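Local structure of transglutaminase-like enzymes, putative cysteine protease (Cytophaga hutchinsonii, 3ISR) at residues Val24-Thr29 with Phe258-Ser263; Thr168-Thr173 with Ala185-Ala190. The protein is a putative cysteine protease of the transglutaminase-like superfamily, probably acting on peptide or amide bonds through a cysteine nucleophile. All coordinates share one frame; numbering follows the deposited sequence.

Interaction 1 of 2, residues Val24-Thr29 with Phe258-Ser263; sequences VMSPTT and FGNASS
Thr-28 OG1 accepts a hydrogen bond from Asn-260 N at 3.0 Å, in the step between two short antiparallel ladders that belong to different sheets. In one, Val-24 faces Ala-261 as a non-hydrogen-bonded pair; in the other, Thr-29 and Phe-258 form a hydrogen-bonded pair, Phe-258 N reaching Thr-29 O at 2.8 Å and Thr-29 N reaching Phe-258 O at 2.9 Å. The register slips by two residues between them, and polar side chains fill the step. With OG1 anti to the carbonyl carbon (chi1 -58°), Thr-28 also donates to Ser-26 O at 2.6 Å, from above that carbonyl plane. An alanine here would probably leave Asn-260 N and Ser-26 O without their shared mate and the turn freer to move. Asn-260 O takes Met-25 N at 2.7 Å and, weakly, Ser-26 N. Further out, Val-24 bonds to Thr-78 and Thr-28 to Ala-74 through the backbone, tying the turn to neighbouring strands. Val-107 and Val-106 of the second subunit pack on Thr-29 and Phe-258. Asn-260 ND2 gives an N-H to Ser-26 OG at 2.8 Å, with the oxygen lying in the amide plane.

Interaction 2 of 2, residues Thr168-Thr173 with Ala185-Ala190; sequences TSAFDT and AHLGIA
Ala-170 and Ala-190 meet methyl to methyl, CB to CB at 3.5 Å, a tight carbon contact that brings the first turn of helix 170-176 against helix 181-194. The two branches of Leu-187 divide their contacts between Ala-170 and Thr-173. CG stands anti to the backbone N (chi1 -177°), and from it CD1 meets Ala-170 CB at 4.0 Å and CD2 meets Thr-173 CG2 at 4.0 Å, the leucine and threonine side chains crossing obliquely. Two carbonyl oxygens lie against methyls: His-186 O is 3.6 Å from Ala-170 CB, and Ala-170 O is 3.7 Å from Leu-187 CD1.

No hydrogen bond joins the two segments; the polar work is done within or beyond them. Ser-169 is the N-cap of helix 170-176, and its N-H goes to Asp-172 OD2 at 2.9 Å, on the anti side, with Ser-169 N 29° out of the carboxylate plane. Ser-169 OG bonds to Gln-124, Thr-168 OG1 to Asn-165 N, and Thr-168 O to Arg-182.

Among aromatic groups, the His-186 ring meets those of Tyr-122 and Tyr-201 with planes nearly parallel. Helix 181-194, which as in related enzymes is probably the core helix leading from the active site, lies between helix 170-176, met through Ala-170 and Thr-173, and strand 199-206, where Ile-189 packs on Ala-199 and Tyr-201.

In the fold
The two contacts share no secondary-structure element. Interaction 1 lies at the surface, where two antiparallel sheets each pair an early strand with a late one, 12-24 with 261-272 and 28-32 with 255-258, and a second subunit covers part of the pairing; interaction 2 is buried in the transglutaminase-like part, between two helices. Their chemistry follows: backbone and side-chain hydrogen bonds carry the first, small apolar groups the second. Their centres stand about 28 Å apart and their nearest atoms about 16 Å, without touching. In sequence, interaction 2 is nested within the long loop closed by interaction 1, whose second segment, 229 residues on, pairs with strands early in the chain.

Interaction 1 of 2, residues Val24-Thr29 with Phe258-Ser263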
loop_
_atom_site.group_PDB
_atom_site.type_symbol
_atom_site.label_atom_id
_atom_site.label_comp_id
_atom_site.label_asym_id
_atom_site.label_seq_id
_atom_site.Cartn_x
_atom_site.Cartn_y
_atom_site.Cartn_z
ATOM N N VAL B 24 20.701 -24.805 5.515
ATOM C CA VAL B 24 19.403 -25.292 5.062
ATOM C C VAL B 24 18.626 -25.811 6.279
ATOM O O VAL B 24 19.097 -26.712 6.977
ATOM C CB VAL B 24 19.586 -26.384 3.973
ATOM C CG1 VAL B 24 18.248 -26.880 3.442
ATOM C CG2 VAL B 24 20.449 -25.854 2.818
HETATM N N MSE B 25 17.458 -25.218 6.538
HETATM C CA MSE B 25 16.631 -25.534 7.719
HETATM C C MSE B 25 15.650 -26.676 7.471
HETATM O O MSE B 25 15.411 -27.505 8.350
HETATM C CB MSE B 25 15.844 -24.297 8.179
HETATM C CG MSE B 25 16.698 -23.119 8.616
HETATM SE SE MSE B 25 17.920 -23.601 10.063
HETATM C CE MSE B 25 16.645 -24.100 11.475
ATOM N N SER B 26 15.067 -26.693 6.276
ATOM C CA SER B 26 14.090 -27.700 5.875
ATOM C C SER B 26 14.442 -28.127 4.443
ATOM O O SER B 26 15.323 -27.520 3.840
ATOM C CB SER B 26 12.671 -27.123 5.969
ATOM O OG SER B 26 12.554 -25.955 5.185
ATOM N N PRO B 27 13.784 -29.179 3.901
ATOM C CA PRO B 27 14.102 -29.591 2.522
ATOM C C PRO B 27 13.827 -28.457 1.530
ATOM O O PRO B 27 12.713 -27.931 1.478
ATOM C CB PRO B 27 13.147 -30.768 2.274
ATOM C CG PRO B 27 12.752 -31.243 3.646
ATOM C CD PRO B 27 12.710 -30.006 4.482
ATOM N N THR B 28 14.848 -28.071 0.772
ATOM C CA THR B 28 14.802 -26.815 0.025
ATOM C C THR B 28 15.324 -26.993 -1.391
ATOM O O THR B 28 16.335 -27.662 -1.602
ATOM C CB THR B 28 15.637 -25.729 0.757
ATOM O OG1 THR B 28 15.128 -25.545 2.088
ATOM C CG2 THR B 28 15.592 -24.411 0.020
ATOM N N THR B 29 14.623 -26.397 -2.349
ATOM C CA THR B 29 15.098 -26.294 -3.726
ATOM C C THR B 29 15.563 -24.868 -4.006
ATOM O O THR B 29 14.898 -23.903 -3.605
ATOM C CB THR B 29 14.000 -26.722 -4.730
ATOM O OG1 THR B 29 13.756 -28.118 -4.566
ATOM C CG2 THR B 29 14.430 -26.469 -6.186
ATOM N N PHE B 258 12.992 -22.201 -2.464
ATOM C CA PHE B 258 11.743 -22.934 -2.225
ATOM C C PHE B 258 11.909 -23.868 -1.046
ATOM O O PHE B 258 12.294 -25.021 -1.211
ATOM C CB PHE B 258 11.342 -23.724 -3.471
ATOM C CG PHE B 258 11.004 -22.849 -4.639
ATOM C CD1 PHE B 258 12.003 -22.399 -5.490
ATOM C CD2 PHE B 258 9.683 -22.453 -4.877
ATOM C CE1 PHE B 258 11.708 -21.561 -6.572
ATOM C CE2 PHE B 258 9.380 -21.627 -5.958
ATOM C CZ PHE B 258 10.394 -21.184 -6.810
ATOM N N GLY B 259 11.626 -23.345 0.143
ATOM C CA GLY B 259 11.845 -24.067 1.398
ATOM C C GLY B 259 12.307 -23.076 2.449
ATOM O O GLY B 259 11.794 -21.955 2.511
ATOM N N ASN B 260 13.277 -23.480 3.265
ATOM C CA ASN B 260 13.800 -22.637 4.345
ATOM C C ASN B 260 15.318 -22.687 4.443
ATOM O O ASN B 260 15.880 -23.677 4.904
ATOM C CB ASN B 260 13.213 -23.062 5.694
ATOM C CG ASN B 260 11.738 -22.765 5.803
ATOM O OD1 ASN B 260 11.343 -21.607 5.937
ATOM N ND2 ASN B 260 10.909 -23.813 5.751
ATOM N N ALA B 261 15.970 -21.617 4.014
ATOM C CA ALA B 261 17.425 -21.548 4.045
ATOM C C ALA B 261 17.865 -20.098 4.014
ATOM O O ALA B 261 17.148 -19.235 3.499
ATOM C CB ALA B 261 18.023 -22.313 2.871
ATOM N N SER B 262 19.033 -19.825 4.585
ATOM C CA SER B 262 19.600 -18.489 4.544
ATOM C C SER B 262 21.100 -18.558 4.266
ATOM O O SER B 262 21.776 -19.546 4.610
ATOM C CB SER B 262 19.308 -17.728 5.842
ATOM O OG SER B 262 19.861 -18.409 6.952
ATOM N N SER B 263 21.612 -17.514 3.622
ATOM C CA SER B 263 23.012 -17.467 3.234
ATOM C C SER B 263 23.857 -17.055 4.422
ATOM O O SER B 263 23.440 -16.239 5.241
ATOM C CB SER B 263 23.231 -16.506 2.067
ATOM O OG SER B 263 22.883 -15.196 2.446
#

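Interaction 2 of 2, residues Thr168-Thr173 with Ala185-Ala190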
loop_
_atom_site.group_PDB
_atom_site.type_symbol
_atom_site.label_atom_id
_atom_site.label_comp_id
_atom_site.label_asym_id
_atom_site.label_seq_id
_atom_site.Cartn_x
_atom_site.Cartn_y
_atom_site.Cartn_z
ATOM N N THR B 168 10.096 -5.095 -1.732
ATOM C CA THR B 168 10.118 -3.684 -2.115
ATOM C C THR B 168 10.035 -3.485 -3.626
ATOM O O THR B 168 10.714 -4.188 -4.402
ATOM C CB THR B 168 11.412 -3.009 -1.593
ATOM O OG1 THR B 168 11.598 -3.317 -0.197
ATOM C CG2 THR B 168 11.383 -1.509 -1.770
ATOM N N SER B 169 9.246 -2.500 -4.043
ATOM C CA SER B 169 9.008 -2.240 -5.464
ATOM C C SER B 169 9.246 -0.779 -5.772
ATOM O O SER B 169 9.402 0.050 -4.864
ATOM C CB SER B 169 7.546 -2.580 -5.796
ATOM O OG SER B 169 6.643 -1.713 -5.101
ATOM N N ALA B 170 9.210 -0.442 -7.061
ATOM C CA ALA B 170 9.296 0.936 -7.487
ATOM C C ALA B 170 8.263 1.823 -6.784
ATOM O O ALA B 170 8.574 2.963 -6.433
ATOM C CB ALA B 170 9.124 1.056 -8.996
ATOM N N PHE B 171 7.042 1.316 -6.618
ATOM C CA PHE B 171 5.980 2.107 -5.990
ATOM C C PHE B 171 6.329 2.470 -4.548
ATOM O O PHE B 171 5.947 3.536 -4.074
ATOM C CB PHE B 171 4.621 1.391 -6.076
ATOM C CG PHE B 171 3.450 2.263 -5.732
ATOM C CD1 PHE B 171 3.016 3.263 -6.609
ATOM C CD2 PHE B 171 2.789 2.098 -4.519
ATOM C CE1 PHE B 171 1.923 4.085 -6.277
ATOM C CE2 PHE B 171 1.685 2.911 -4.193
ATOM C CZ PHE B 171 1.260 3.900 -5.085
ATOM N N ASP B 172 7.071 1.598 -3.870
ATOM C CA ASP B 172 7.543 1.882 -2.516
ATOM C C ASP B 172 8.676 2.897 -2.543
ATOM O O ASP B 172 8.661 3.875 -1.789
ATOM C CB ASP B 172 8.011 0.614 -1.820
ATOM C CG ASP B 172 6.948 -0.448 -1.791
ATOM O OD1 ASP B 172 5.780 -0.105 -1.504
ATOM O OD2 ASP B 172 7.281 -1.623 -2.051
ATOM N N THR B 173 9.647 2.680 -3.426
ATOM C CA THR B 173 10.867 3.492 -3.426
ATOM C C THR B 173 10.555 4.947 -3.759
ATOM O O THR B 173 11.226 5.854 -3.270
ATOM C CB THR B 173 11.928 2.896 -4.401
ATOM O OG1 THR B 173 12.187 1.547 -4.010
ATOM C CG2 THR B 173 13.252 3.676 -4.336
ATOM N N ALA B 185 17.172 0.301 -9.885
ATOM C CA ALA B 185 16.872 -0.253 -11.210
ATOM C C ALA B 185 15.365 -0.343 -11.410
ATOM O O ALA B 185 14.827 0.058 -12.462
ATOM C CB ALA B 185 17.487 -1.636 -11.351
ATOM N N HIS B 186 14.660 -0.880 -10.419
ATOM C CA HIS B 186 13.208 -1.053 -10.577
ATOM C C HIS B 186 12.548 0.294 -10.765
ATOM O O HIS B 186 11.612 0.426 -11.545
ATOM C CB HIS B 186 12.584 -1.725 -9.333
ATOM C CG HIS B 186 12.835 -3.202 -9.226
ATOM N ND1 HIS B 186 12.966 -4.030 -10.319
ATOM C CD2 HIS B 186 12.922 -4.001 -8.139
ATOM C CE1 HIS B 186 13.150 -5.278 -9.911
ATOM N NE2 HIS B 186 13.121 -5.287 -8.592
ATOM N N LEU B 187 13.028 1.311 -10.042
ATOM C CA LEU B 187 12.415 2.625 -10.171
ATOM C C LEU B 187 12.666 3.312 -11.529
ATOM O O LEU B 187 11.745 3.881 -12.120
ATOM C CB LEU B 187 12.823 3.533 -9.002
ATOM C CG LEU B 187 12.182 4.922 -8.998
ATOM C CD1 LEU B 187 10.619 4.779 -8.980
ATOM C CD2 LEU B 187 12.686 5.716 -7.774
ATOM N N GLY B 188 13.877 3.204 -12.053
ATOM C CA GLY B 188 14.170 3.702 -13.407
ATOM C C GLY B 188 13.279 3.012 -14.437
ATOM O O GLY B 188 12.710 3.665 -15.310
ATOM N N ILE B 189 13.143 1.694 -14.314
ATOM C CA ILE B 189 12.309 0.913 -15.254
ATOM C C ILE B 189 10.864 1.378 -15.174
ATOM O O ILE B 189 10.234 1.648 -16.203
ATOM C CB ILE B 189 12.371 -0.593 -14.941
ATOM C CG1 ILE B 189 13.755 -1.151 -15.269
ATOM C CG2 ILE B 189 11.320 -1.361 -15.762
ATOM C CD1 ILE B 189 14.053 -2.453 -14.539
ATOM N N ALA B 190 10.343 1.506 -13.956
ATOM C CA ALA B 190 8.942 1.900 -13.806
ATOM C C ALA B 190 8.684 3.260 -14.413
ATOM O O ALA B 190 7.686 3.448 -15.085
ATOM C CB ALA B 190 8.513 1.892 -12.327
#